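Long-range contact in dihydrofolate reductase, putative (Aspergillus flavus, PDB 6DRS), which probably catalyses the NADPH-dependent reduction of dihydrofolate to tetrahydrofolate, and is held here with a dinucleotide cofactor and an antifolate inhibitor: residues A[56-61]-A[152-157]. Residues are numbered along the deposited sequence; the frame is centred on the assembly and turned at random.
With H8A (3-{[(3R)-7,9-diamino-3-methyl-2,3-dihydrofuro[2,3-f]quinazolin-4-yl]oxy}benzonitrile), chain G; SO4 (sulfate ion), chain F.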
loop_
_atom_site.group_PDB
_atom_site.type_symbol
_atom_site.label_atom_id
_atom_site.label_comp_id
_atom_site.label_asym_id
_atom_site.label_seq_id
_atom_site.Cartn_x
_atom_site.Cartn_y
_atom_site.Cartn_z
ATOM N N THR A 56 0.361 14.271 -12.372
ATOM C CA THR A 56 1.292 13.700 -11.384
ATOM C C THR A 56 1.100 12.184 -11.301
ATOM O O THR A 56 0.094 11.639 -11.749
ATOM C CB THR A 56 1.159 14.355 -10.006
ATOM O OG1 THR A 56 -0.194 14.132 -9.603
ATOM C CG2 THR A 56 1.451 15.839 -10.044
ATOM N N THR A 57 2.111 11.520 -10.752
ATOM C CA THR A 57 2.075 10.063 -10.573
ATOM C C THR A 57 2.436 9.758 -9.119
ATOM O O THR A 57 3.395 10.331 -8.604
ATOM C CB THR A 57 2.986 9.339 -11.569
ATOM O OG1 THR A 57 2.457 9.542 -12.885
ATOM C CG2 THR A 57 3.036 7.853 -11.277
ATOM N N ASN A 58 1.648 8.889 -8.464
ATOM C CA ASN A 58 1.962 8.503 -7.084
ATOM C C ASN A 58 3.093 7.479 -7.097
ATOM O O ASN A 58 3.226 6.718 -8.093
ATOM C CB ASN A 58 0.756 7.899 -6.359
ATOM C CG ASN A 58 -0.414 8.853 -6.296
ATOM O OD1 ASN A 58 -0.244 10.055 -6.514
ATOM N ND2 ASN A 58 -1.597 8.316 -6.043
ATOM N N ALA A 59 3.895 7.511 -6.024
ATOM C CA ALA A 59 4.923 6.502 -5.750
ATOM C C ALA A 59 4.447 5.586 -4.602
ATOM O O ALA A 59 3.820 6.061 -3.613
ATOM C CB ALA A 59 6.228 7.168 -5.372
ATOM N N MET A 60 4.750 4.289 -4.722
ATOM C CA MET A 60 4.602 3.330 -3.595
ATOM C C MET A 60 5.995 2.876 -3.135
ATOM O O MET A 60 6.776 2.363 -3.923
ATOM C CB MET A 60 3.778 2.118 -4.029
ATOM C CG MET A 60 2.374 2.512 -4.373
ATOM S SD MET A 60 1.501 1.073 -4.926
ATOM C CE MET A 60 2.518 0.557 -6.316
ATOM N N ILE A 61 6.339 3.119 -1.882
ATOM C CA ILE A 61 7.615 2.600 -1.404
ATOM C C ILE A 61 7.379 1.263 -0.689
ATOM O O ILE A 61 6.498 1.177 0.183
ATOM C CB ILE A 61 8.326 3.654 -0.551
ATOM C CG1 ILE A 61 8.541 4.900 -1.411
ATOM C CG2 ILE A 61 9.653 3.112 -0.024
ATOM C CD1 ILE A 61 9.057 6.087 -0.637
ATOM N N SER A 152 1.175 11.669 -4.747
ATOM C CA SER A 152 1.219 11.239 -3.322
ATOM C C SER A 152 2.241 10.100 -3.119
ATOM O O SER A 152 2.452 9.290 -4.004
ATOM C CB SER A 152 -0.133 10.818 -2.884
ATOM O OG SER A 152 -1.052 11.860 -3.150
ATOM N N VAL A 153 2.874 10.050 -1.953
ATOM C CA VAL A 153 3.790 8.942 -1.613
ATOM C C VAL A 153 3.132 8.050 -0.550
ATOM O O VAL A 153 2.720 8.500 0.529
ATOM C CB VAL A 153 5.171 9.452 -1.168
ATOM C CG1 VAL A 153 6.099 8.303 -0.783
ATOM C CG2 VAL A 153 5.802 10.327 -2.244
ATOM N N PHE A 154 3.059 6.773 -0.876
ATOM C CA PHE A 154 2.513 5.758 -0.001
ATOM C C PHE A 154 3.632 4.805 0.406
ATOM O O PHE A 154 4.442 4.419 -0.443
ATOM C CB PHE A 154 1.480 4.915 -0.747
ATOM C CG PHE A 154 0.210 5.667 -1.006
ATOM C CD1 PHE A 154 -0.767 5.754 -0.027
ATOM C CD2 PHE A 154 0.031 6.365 -2.198
ATOM C CE1 PHE A 154 -1.921 6.492 -0.250
ATOM C CE2 PHE A 154 -1.137 7.084 -2.428
ATOM C CZ PHE A 154 -2.110 7.147 -1.453
ATOM N N VAL A 155 3.658 4.429 1.682
ATOM C CA VAL A 155 4.476 3.285 2.121
ATOM C C VAL A 155 3.574 2.049 2.171
ATOM O O VAL A 155 2.643 2.021 2.979
ATOM C CB VAL A 155 5.097 3.562 3.494
ATOM C CG1 VAL A 155 5.762 2.310 4.079
ATOM C CG2 VAL A 155 6.081 4.714 3.415
ATOM N N ILE A 156 3.813 1.084 1.275
ATOM C CA ILE A 156 2.883 -0.036 1.099
ATOM C C ILE A 156 3.366 -1.315 1.807
ATOM O O ILE A 156 2.746 -2.378 1.594
ATOM C CB ILE A 156 2.534 -0.284 -0.388
ATOM C CG1 ILE A 156 3.705 -0.882 -1.187
ATOM C CG2 ILE A 156 2.038 1.025 -0.989
ATOM C CD1 ILE A 156 3.287 -1.650 -2.416
ATOM N N GLY A 157 4.396 -1.231 2.661
ATOM C CA GLY A 157 4.858 -2.426 3.366
ATOM C C GLY A 157 6.193 -2.996 2.879
ATOM O O GLY A 157 6.847 -2.444 1.979
HETATM C C2 H8A G . -2.129 -5.910 -1.619
HETATM C C3 H8A G . -3.269 -5.408 -0.985
HETATM C C4 H8A G . -3.146 -4.364 -0.044
HETATM C C5 H8A G . -1.879 -3.834 0.291
HETATM C C6 H8A G . -0.756 -4.361 -0.390
HETATM C C7 H8A G . -0.895 -5.378 -1.294
HETATM C C8 H8A G . -1.805 -2.804 1.201
HETATM O O1 H8A G . -2.222 -6.911 -2.539
HETATM C C10 H8A G . -4.125 -2.837 1.474
HETATM C C14 H8A G . -2.147 -6.717 -3.907
HETATM C C15 H8A G . -1.849 -7.826 -4.728
HETATM C C16 H8A G . -1.769 -7.658 -6.122
HETATM C C17 H8A G . -1.989 -6.386 -6.683
HETATM C C18 H8A G . -2.293 -5.256 -5.896
HETATM N N9 H8A G . -2.926 -2.332 1.791
HETATM N N11 H8A G . -4.236 -3.857 0.596
HETATM N N12 H8A G . -0.505 -2.219 1.513
HETATM N N13 H8A G . -5.364 -2.353 2.089
HETATM C C19 H8A G . -2.361 -5.448 -4.499
HETATM C C20 H8A G . -2.492 -4.053 -6.456
HETATM N N21 H8A G . -2.615 -2.976 -6.967
HETATM C C22 H8A G . 0.397 -5.779 -1.839
HETATM C C23 H8A G . 1.353 -4.978 -0.950
HETATM O O24 H8A G . 0.563 -3.995 -0.258
HETATM C C25 H8A G . 0.558 -5.135 -3.200
HETATM S S SO4 F . 4.129 12.581 -14.330
HETATM O O1 SO4 F . 3.022 12.171 -15.233
HETATM O O2 SO4 F . 3.696 12.282 -12.953
HETATM O O3 SO4 F . 5.385 11.839 -14.598
HETATM O O4 SO4 F . 4.428 14.026 -14.484
#
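Ala59 and Phe154 join two neighbouring parallel strands: the Phe154 N-H meets Ala59 O at 2.9 Å and is nearly straight. Ile61 continues the pairing through both its N-H and its carbonyl. Its N donates to Phe154 O at 2.7 Å, and its O accepts from Ile156 N. At the start, Ala59 N reaches Ser152 O over 3.1 Å. Asn58 adds a side-chain bond there. Its CG lies anti to the carbonyl carbon (chi1 -59°), which carries OD1 over to Ser152 N at 2.8 Å. The donor sits well above the amide carbonyl plane, 53° out of it. The other branch, ND2, lies at the edge of the Phe154 ring, 3.8 Å from CE2, with the two planes steeply inclined. ND2 bonds to Arg50 O and Thr48 O, which fixes the amide rotation.

Side chains pack on both faces. On the face with Asn58 and Phe154, the CB and CG of Met60 rest on the CG2 branch of Ile156. Phe44 of helix 38-49 touches both residues, and Val47 touches Phe154. On the other face, Ile61 CD1 meets Val153 CG1 at 3.7 Å, and Leu139 of helix 135-146 touches both. Strand 57-63 also bonds to strand 81-85 through Met60, which places this pair inside the central sheet of the dihydrofolate reductase fold.

Toward its C-terminus, strand 150-157 reaches the inhibitor and NADP pockets. Ile156 O accepts a weak bond of 3.3 Å from the inhibitor amine N12. Asp40 and Ile10 O also bond the inhibitor, and Ile156 and Gly157 touch the dinucleotide. Ile156 thus has its N-H bonded to Ile61 O, while its own carbonyl, in the next peptide, serves the 4-amino-type group of a diaminoquinazoline antifolate. The pairing is consistent with holding this carbonyl in place.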